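Local coordinates for protein transcriptional activator, putative (Pyrococcus furiosus, PDB 1RTW) that is a putative transcriptional activator of the all-helical TENA/THI-4/PQQC family, its precise role not being established, at residues I13-L23 with S195-Y206. Sequence-based numbering, arbitrary orientation.
Sequences IWRRFLPHKFL and SKFELIFWDIAY
His20 reaches across to Trp202 and Asp203 and joins the N-terminal part of the chain to 195-206. Its CG is anti to the backbone N (chi1 174°), which carries the ring toward 195-206. His20 CB and CG lie beside the Trp202 indole, CB being 4.1 Å from Trp202 CG. The imidazole then lies flat over Trp202 CB, a CH-pi contact centred on its face, with that carbon 3.3 Å from the ring centroid. CD2 shares this contact. ND1 accepts from the backbone N of Phe22, 2.9 Å away, and so caps the start of helix 21-28. CE1 is near Asp203 OD2 and Tyr206 CE2. At the tip, NE2 donates in the ring plane to Asp203 OD2 at 2.9 Å, a His-carboxylate hydrogen bond. It meets that oxygen from above the carboxylate plane, and the two planes are 56° apart.

Trp202 takes further contacts from 13-23. Leu23 CD2 sits over one face of its six-membered ring, Phe22 CD1 is 3.5 Å from Trp202 CE3, and Phe17 CB lies obliquely by CD1 and NE1 of the indole. Phe17, His20, Phe22 and Trp202 thus form an aromatic cluster, which packs the N-terminal region against the C-terminal one in this all-helical fold. Tyr132 also meets the indole. Beyond it, the extended Lys21 chain runs over a face of Tyr206, ending in a cation-pi contact with NZ 4.2 Å from the ring centroid.

At the other end, Trp14 NE1 donates to Ser195 OG at 2.8 Å, nearly straight at 164°. Ser195 OG is also bonded to Phe191 O. Leu199 fits between Ile13, Arg16 and Phe17, its CD1 being 3.4 Å from Arg16 CB.

Both imidazole nitrogens of buried His20 are used, which fixes the ring's rotation; the carboxylate would probably polarise it.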
ATOM      1  N   ILE B  13      25.704  18.742   0.788  1.00 43.89           N
ATOM      2  CA  ILE B  13      24.381  19.161   0.336  1.00 39.54           C
ATOM      3  C   ILE B  13      23.706  20.040   1.387  1.00 35.97           C
ATOM      4  O   ILE B  13      23.113  21.063   1.057  1.00 34.05           O
ATOM      5  CB  ILE B  13      23.476  17.951   0.022  1.00 40.38           C
ATOM      6  CG1 ILE B  13      24.105  17.116  -1.095  1.00 44.13           C
ATOM      7  CG2 ILE B  13      22.077  18.421  -0.391  1.00 39.54           C
ATOM      8  CD1 ILE B  13      23.312  15.873  -1.460  1.00 46.92           C
ATOM      9  N   TRP B  14      23.807  19.645   2.653  1.00 33.23           N
ATOM     10  CA  TRP B  14      23.201  20.421   3.736  1.00 31.77           C
ATOM     11  C   TRP B  14      23.804  21.813   3.857  1.00 32.62           C
ATOM     12  O   TRP B  14      23.100  22.770   4.176  1.00 31.20           O
ATOM     13  CB  TRP B  14      23.306  19.675   5.072  1.00 26.11           C
ATOM     14  CG  TRP B  14      22.308  18.557   5.189  1.00 23.82           C
ATOM     15  CD1 TRP B  14      22.023  17.610   4.243  1.00 20.37           C
ATOM     16  CD2 TRP B  14      21.436  18.293   6.293  1.00 20.05           C
ATOM     17  NE1 TRP B  14      21.027  16.784   4.687  1.00 20.71           N
ATOM     18  CE2 TRP B  14      20.639  17.184   5.944  1.00 19.52           C
ATOM     19  CE3 TRP B  14      21.239  18.893   7.545  1.00 18.13           C
ATOM     20  CZ2 TRP B  14      19.670  16.653   6.796  1.00 16.13           C
ATOM     21  CZ3 TRP B  14      20.275  18.363   8.395  1.00 17.10           C
ATOM     22  CH2 TRP B  14      19.501  17.257   8.011  1.00 15.58           C
ATOM     23  N   ARG B  15      25.102  21.926   3.579  1.00 35.70           N
ATOM     24  CA  ARG B  15      25.794  23.209   3.651  1.00 38.75           C
ATOM     25  C   ARG B  15      25.145  24.191   2.685  1.00 36.93           C
ATOM     26  O   ARG B  15      25.090  25.392   2.954  1.00 36.70           O
ATOM     27  CB  ARG B  15      27.281  23.049   3.317  1.00 44.99           C
ATOM     28  CG  ARG B  15      28.166  24.141   3.905  1.00 53.40           C
ATOM     29  CD  ARG B  15      29.581  24.088   3.350  1.00 60.84           C
ATOM     30  NE  ARG B  15      30.215  22.784   3.549  1.00 68.57           N
ATOM     31  CZ  ARG B  15      30.633  21.994   2.560  1.00 72.22           C
ATOM     32  NH1 ARG B  15      30.482  22.372   1.295  1.00 73.41           N
ATOM     33  NH2 ARG B  15      31.195  20.822   2.834  1.00 74.47           N
ATOM     34  N   ARG B  16      24.636  23.667   1.571  1.00 35.08           N
ATOM     35  CA  ARG B  16      23.972  24.489   0.569  1.00 33.90           C
ATOM     36  C   ARG B  16      22.681  25.128   1.099  1.00 30.45           C
ATOM     37  O   ARG B  16      22.245  26.153   0.572  1.00 27.54           O
ATOM     38  CB  ARG B  16      23.724  23.709  -0.730  1.00 39.96           C
ATOM     39  CG  ARG B  16      24.972  23.456  -1.592  1.00 47.12           C
ATOM     40  CD  ARG B  16      24.610  22.660  -2.844  1.00 54.57           C
ATOM     41  NE  ARG B  16      25.760  22.341  -3.688  1.00 60.72           N
ATOM     42  CZ  ARG B  16      25.721  21.488  -4.710  1.00 64.88           C
ATOM     43  NH1 ARG B  16      24.588  20.863  -5.017  1.00 67.30           N
ATOM     44  NH2 ARG B  16      26.813  21.256  -5.430  1.00 67.14           N
ATOM     45  N   PHE B  17      22.056  24.533   2.120  1.00 27.18           N
ATOM     46  CA  PHE B  17      20.861  25.159   2.698  1.00 26.24           C
ATOM     47  C   PHE B  17      21.054  25.680   4.127  1.00 27.31           C
ATOM     48  O   PHE B  17      20.108  26.118   4.787  1.00 25.69           O
ATOM     49  CB  PHE B  17      19.582  24.306   2.548  1.00 22.61           C
ATOM     50  CG  PHE B  17      19.584  23.004   3.312  1.00 19.18           C
ATOM     51  CD1 PHE B  17      19.279  22.976   4.669  1.00 16.89           C
ATOM     52  CD2 PHE B  17      19.771  21.790   2.643  1.00 16.95           C
ATOM     53  CE1 PHE B  17      19.150  21.766   5.351  1.00 15.21           C
ATOM     54  CE2 PHE B  17      19.646  20.572   3.309  1.00 13.95           C
ATOM     55  CZ  PHE B  17      19.330  20.558   4.667  1.00 18.11           C
ATOM     56  N   LEU B  18      22.307  25.702   4.567  1.00 29.60           N
ATOM     57  CA  LEU B  18      22.656  26.193   5.893  1.00 31.41           C
ATOM     58  C   LEU B  18      23.737  27.269   5.755  1.00 32.69           C
ATOM     59  O   LEU B  18      24.901  27.046   6.109  1.00 35.89           O
ATOM     60  CB  LEU B  18      23.158  25.039   6.772  1.00 31.16           C
ATOM     61  CG  LEU B  18      22.148  23.934   7.097  1.00 27.64           C
ATOM     62  CD1 LEU B  18      22.831  22.734   7.740  1.00 27.71           C
ATOM     63  CD2 LEU B  18      21.071  24.488   7.995  1.00 27.90           C
ATOM     64  N   PRO B  19      23.355  28.471   5.283  1.00 31.19           N
ATOM     65  CA  PRO B  19      22.004  28.870   4.886  1.00 29.33           C
ATOM     66  C   PRO B  19      21.759  28.899   3.375  1.00 30.46           C
ATOM     67  O   PRO B  19      22.687  28.943   2.566  1.00 31.88           O
ATOM     68  CB  PRO B  19      21.936  30.279   5.419  1.00 27.59           C
ATOM     69  CG  PRO B  19      23.305  30.801   4.989  1.00 28.32           C
ATOM     70  CD  PRO B  19      24.248  29.647   5.311  1.00 28.01           C
ATOM     71  N   HIS B  20      20.487  28.874   3.006  1.00 30.55           N
ATOM     72  CA  HIS B  20      20.098  28.969   1.605  1.00 29.74           C
ATOM     73  C   HIS B  20      19.666  30.415   1.446  1.00 30.04           C
ATOM     74  O   HIS B  20      19.338  31.071   2.437  1.00 30.72           O
ATOM     75  CB  HIS B  20      18.918  28.046   1.294  1.00 26.96           C
ATOM     76  CG  HIS B  20      18.381  28.198  -0.096  1.00 23.04           C
ATOM     77  ND1 HIS B  20      17.436  29.142  -0.431  1.00 22.27           N
ATOM     78  CD2 HIS B  20      18.660  27.525  -1.240  1.00 22.27           C
ATOM     79  CE1 HIS B  20      17.156  29.048  -1.719  1.00 22.68           C
ATOM     80  NE2 HIS B  20      17.886  28.072  -2.233  1.00 20.13           N
ATOM     81  N   LYS B  21      19.666  30.901   0.207  1.00 29.92           N
ATOM     82  CA  LYS B  21      19.268  32.271  -0.110  1.00 29.58           C
ATOM     83  C   LYS B  21      18.021  32.682   0.669  1.00 28.35           C
ATOM     84  O   LYS B  21      17.994  33.742   1.305  1.00 28.91           O
ATOM     85  CB  LYS B  21      19.005  32.393  -1.619  1.00 29.19           C
ATOM     86  CG  LYS B  21      18.623  33.778  -2.106  1.00 32.86           C
ATOM     87  CD  LYS B  21      18.256  33.743  -3.592  1.00 35.88           C
ATOM     88  CE  LYS B  21      17.805  35.108  -4.089  1.00 37.37           C
ATOM     89  NZ  LYS B  21      17.342  35.053  -5.513  1.00 40.69           N
ATOM     90  N   PHE B  22      17.027  31.800   0.673  1.00 26.40           N
ATOM     91  CA  PHE B  22      15.766  32.051   1.360  1.00 27.12           C
ATOM     92  C   PHE B  22      15.942  32.316   2.853  1.00 28.71           C
ATOM     93  O   PHE B  22      15.257  33.174   3.415  1.00 30.73           O
ATOM     94  CB  PHE B  22      14.807  30.877   1.144  1.00 24.50           C
ATOM     95  CG  PHE B  22      13.417  31.117   1.666  1.00 24.04           C
ATOM     96  CD1 PHE B  22      13.065  30.729   2.954  1.00 21.75           C
ATOM     97  CD2 PHE B  22      12.448  31.701   0.851  1.00 23.01           C
ATOM     98  CE1 PHE B  22      11.770  30.915   3.423  1.00 21.88           C
ATOM     99  CE2 PHE B  22      11.144  31.893   1.309  1.00 21.78           C
ATOM    100  CZ  PHE B  22      10.804  31.497   2.599  1.00 21.81           C
ATOM    101  N   LEU B  23      16.851  31.580   3.488  1.00 29.47           N
ATOM    102  CA  LEU B  23      17.107  31.731   4.917  1.00 30.26           C
ATOM    103  C   LEU B  23      17.838  33.027   5.250  1.00 32.39           C
ATOM    104  O   LEU B  23      17.605  33.615   6.304  1.00 32.45           O
ATOM    105  CB  LEU B  23      17.874  30.521   5.459  1.00 29.06           C
ATOM    106  CG  LEU B  23      17.230  29.147   5.205  1.00 29.93           C
ATOM    107  CD1 LEU B  23      18.054  28.059   5.856  1.00 30.92           C
ATOM    108  CD2 LEU B  23      15.805  29.097   5.731  1.00 30.41           C
ATOM    109  N   SER B 195      17.692  14.689   1.081  1.00 20.71           N
ATOM    110  CA  SER B 195      18.548  15.858   1.294  1.00 20.66           C
ATOM    111  C   SER B 195      18.513  16.790   0.089  1.00 19.48           C
ATOM    112  O   SER B 195      18.399  18.006   0.240  1.00 18.82           O
ATOM    113  CB  SER B 195      19.992  15.425   1.566  1.00 21.96           C
ATOM    114  OG  SER B 195      20.116  14.827   2.840  1.00 21.66           O
ATOM    115  N   LYS B 196      18.610  16.209  -1.104  1.00 20.19           N
ATOM    116  CA  LYS B 196      18.568  16.964  -2.357  1.00 20.49           C
ATOM    117  C   LYS B 196      17.219  17.665  -2.522  1.00 19.55           C
ATOM    118  O   LYS B 196      17.146  18.802  -2.990  1.00 16.89           O
ATOM    119  CB  LYS B 196      18.813  16.028  -3.546  1.00 23.50           C
ATOM    120  CG  LYS B 196      20.235  15.500  -3.634  1.00 27.72           C
ATOM    121  CD  LYS B 196      20.421  14.566  -4.824  1.00 32.99           C
ATOM    122  CE  LYS B 196      21.829  13.937  -4.814  1.00 35.65           C
ATOM    123  NZ  LYS B 196      22.079  13.002  -5.961  1.00 35.27           N
ATOM    124  N   PHE B 197      16.155  16.969  -2.136  1.00 19.96           N
ATOM    125  CA  PHE B 197      14.807  17.506  -2.216  1.00 20.95           C
ATOM    126  C   PHE B 197      14.646  18.691  -1.277  1.00 20.83           C
ATOM    127  O   PHE B 197      14.023  19.686  -1.642  1.00 23.43           O
ATOM    128  CB  PHE B 197      13.776  16.423  -1.902  1.00 22.65           C
ATOM    129  CG  PHE B 197      13.350  15.626  -3.101  1.00 22.11           C
ATOM    130  CD1 PHE B 197      12.841  16.265  -4.226  1.00 23.19           C
ATOM    131  CD2 PHE B 197      13.419  14.245  -3.096  1.00 22.70           C
ATOM    132  CE1 PHE B 197      12.402  15.534  -5.332  1.00 22.89           C
ATOM    133  CE2 PHE B 197      12.986  13.507  -4.191  1.00 24.39           C
ATOM    134  CZ  PHE B 197      12.474  14.154  -5.311  1.00 21.65           C
ATOM    135  N   GLU B 198      15.228  18.586  -0.085  1.00 19.08           N
ATOM    136  CA  GLU B 198      15.178  19.665   0.905  1.00 19.10           C
ATOM    137  C   GLU B 198      15.883  20.903   0.361  1.00 18.94           C
ATOM    138  O   GLU B 198      15.391  22.026   0.476  1.00 17.45           O
ATOM    139  CB  GLU B 198      15.876  19.233   2.202  1.00 18.65           C
ATOM    140  CG  GLU B 198      15.019  18.377   3.126  1.00 18.78           C
ATOM    141  CD  GLU B 198      13.826  19.139   3.687  1.00 20.54           C
ATOM    142  OE1 GLU B 198      14.012  20.283   4.137  1.00 21.28           O
ATOM    143  OE2 GLU B 198      12.697  18.609   3.673  1.00 21.03           O
ATOM    144  N   LEU B 199      17.056  20.682  -0.222  1.00 20.35           N
ATOM    145  CA  LEU B 199      17.843  21.772  -0.790  1.00 20.76           C
ATOM    146  C   LEU B 199      17.105  22.470  -1.931  1.00 19.40           C
ATOM    147  O   LEU B 199      17.123  23.687  -2.040  1.00 20.32           O
ATOM    148  CB  LEU B 199      19.176  21.238  -1.310  1.00 16.83           C
ATOM    149  CG  LEU B 199      19.972  22.257  -2.132  1.00 20.16           C
ATOM    150  CD1 LEU B 199      20.383  23.442  -1.271  1.00 18.00           C
ATOM    151  CD2 LEU B 199      21.183  21.588  -2.758  1.00 20.92           C
ATOM    152  N   ILE B 200      16.482  21.673  -2.787  1.00 20.85           N
ATOM    153  CA  ILE B 200      15.756  22.166  -3.942  1.00 21.22           C
ATOM    154  C   ILE B 200      14.462  22.890  -3.587  1.00 19.98           C
ATOM    155  O   ILE B 200      14.079  23.855  -4.253  1.00 19.88           O
ATOM    156  CB  ILE B 200      15.453  20.983  -4.904  1.00 24.50           C
ATOM    157  CG1 ILE B 200      16.753  20.511  -5.560  1.00 25.04           C
ATOM    158  CG2 ILE B 200      14.434  21.374  -5.967  1.00 24.00           C
ATOM    159  CD1 ILE B 200      16.602  19.210  -6.329  1.00 28.35           C
ATOM    160  N   PHE B 201      13.797  22.441  -2.530  1.00 17.16           N
ATOM    161  CA  PHE B 201      12.540  23.052  -2.139  1.00 15.83           C
ATOM    162  C   PHE B 201      12.645  24.552  -1.888  1.00 14.88           C
ATOM    163  O   PHE B 201      11.733  25.306  -2.241  1.00 15.09           O
ATOM    164  CB  PHE B 201      11.964  22.348  -0.911  1.00 13.11           C
ATOM    165  CG  PHE B 201      10.480  22.447  -0.805  1.00  9.68           C
ATOM    166  CD1 PHE B 201       9.883  23.544  -0.183  1.00 10.24           C
ATOM    167  CD2 PHE B 201       9.668  21.432  -1.319  1.00 10.18           C
ATOM    168  CE1 PHE B 201       8.496  23.627  -0.073  1.00  8.47           C
ATOM    169  CE2 PHE B 201       8.281  21.496  -1.216  1.00 10.47           C
ATOM    170  CZ  PHE B 201       7.690  22.597  -0.591  1.00 11.69           C
ATOM    171  N   TRP B 202      13.755  24.987  -1.293  1.00 14.87           N
ATOM    172  CA  TRP B 202      13.939  26.405  -1.000  1.00 16.27           C
ATOM    173  C   TRP B 202      13.874  27.274  -2.256  1.00 17.96           C
ATOM    174  O   TRP B 202      13.401  28.405  -2.197  1.00 17.32           O
ATOM    175  CB  TRP B 202      15.251  26.643  -0.258  1.00 15.47           C
ATOM    176  CG  TRP B 202      15.325  25.980   1.091  1.00 15.61           C
ATOM    177  CD1 TRP B 202      16.094  24.905   1.432  1.00 15.14           C
ATOM    178  CD2 TRP B 202      14.578  26.329   2.269  1.00 12.30           C
ATOM    179  NE1 TRP B 202      15.868  24.558   2.743  1.00 13.59           N
ATOM    180  CE2 TRP B 202      14.951  25.414   3.278  1.00 12.08           C
ATOM    181  CE3 TRP B 202      13.634  27.313   2.562  1.00  9.13           C
ATOM    182  CZ2 TRP B 202      14.404  25.462   4.566  1.00 12.93           C
ATOM    183  CZ3 TRP B 202      13.088  27.355   3.843  1.00 10.70           C
ATOM    184  CH2 TRP B 202      13.479  26.436   4.829  1.00  8.94           C
ATOM    185  N   ASP B 203      14.309  26.731  -3.393  1.00 20.14           N
ATOM    186  CA  ASP B 203      14.285  27.472  -4.661  1.00 23.08           C
ATOM    187  C   ASP B 203      12.877  27.808  -5.157  1.00 24.19           C
ATOM    188  O   ASP B 203      12.691  28.773  -5.899  1.00 25.28           O
ATOM    189  CB  ASP B 203      15.020  26.698  -5.764  1.00 24.86           C
ATOM    190  CG  ASP B 203      16.509  26.577  -5.507  1.00 27.24           C
ATOM    191  OD1 ASP B 203      17.084  25.507  -5.819  1.00 26.11           O
ATOM    192  OD2 ASP B 203      17.107  27.552  -5.001  1.00 30.17           O
ATOM    193  N   ILE B 204      11.894  27.010  -4.749  1.00 24.84           N
ATOM    194  CA  ILE B 204      10.506  27.205  -5.159  1.00 25.87           C
ATOM    195  C   ILE B 204      10.008  28.629  -4.938  1.00 27.05           C
ATOM    196  O   ILE B 204       9.271  29.160  -5.761  1.00 28.45           O
ATOM    197  CB  ILE B 204       9.569  26.204  -4.438  1.00 26.21           C
ATOM    198  CG1 ILE B 204       9.825  24.785  -4.950  1.00 24.80           C
ATOM    199  CG2 ILE B 204       8.122  26.578  -4.657  1.00 25.28           C
ATOM    200  CD1 ILE B 204       9.086  23.705  -4.171  1.00 26.91           C
ATOM    201  N   ALA B 205      10.421  29.250  -3.840  1.00 27.32           N
ATOM    202  CA  ALA B 205      10.001  30.612  -3.540  1.00 29.68           C
ATOM    203  C   ALA B 205      10.347  31.606  -4.659  1.00 33.00           C
ATOM    204  O   ALA B 205       9.611  32.567  -4.901  1.00 31.37           O
ATOM    205  CB  ALA B 205      10.618  31.056  -2.242  1.00 29.25           C
ATOM    206  N   TYR B 206      11.457  31.358  -5.355  1.00 36.46           N
ATOM    207  CA  TYR B 206      11.893  32.245  -6.427  1.00 40.60           C
ATOM    208  C   TYR B 206      11.406  31.819  -7.801  1.00 47.45           C
ATOM    209  O   TYR B 206      11.686  32.481  -8.801  1.00 45.86           O
ATOM    210  CB  TYR B 206      13.411  32.412  -6.380  1.00 35.43           C
ATOM    211  CG  TYR B 206      13.861  32.824  -4.997  1.00 31.10           C
ATOM    212  CD1 TYR B 206      13.681  34.130  -4.547  1.00 26.67           C
ATOM    213  CD2 TYR B 206      14.341  31.875  -4.096  1.00 29.72           C
ATOM    214  CE1 TYR B 206      13.951  34.479  -3.227  1.00 27.44           C
ATOM    215  CE2 TYR B 206      14.617  32.209  -2.777  1.00 29.14           C
ATOM    216  CZ  TYR B 206      14.414  33.513  -2.345  1.00 28.16           C
ATOM    217  OH  TYR B 206      14.645  33.831  -1.026  1.00 25.19           O
TER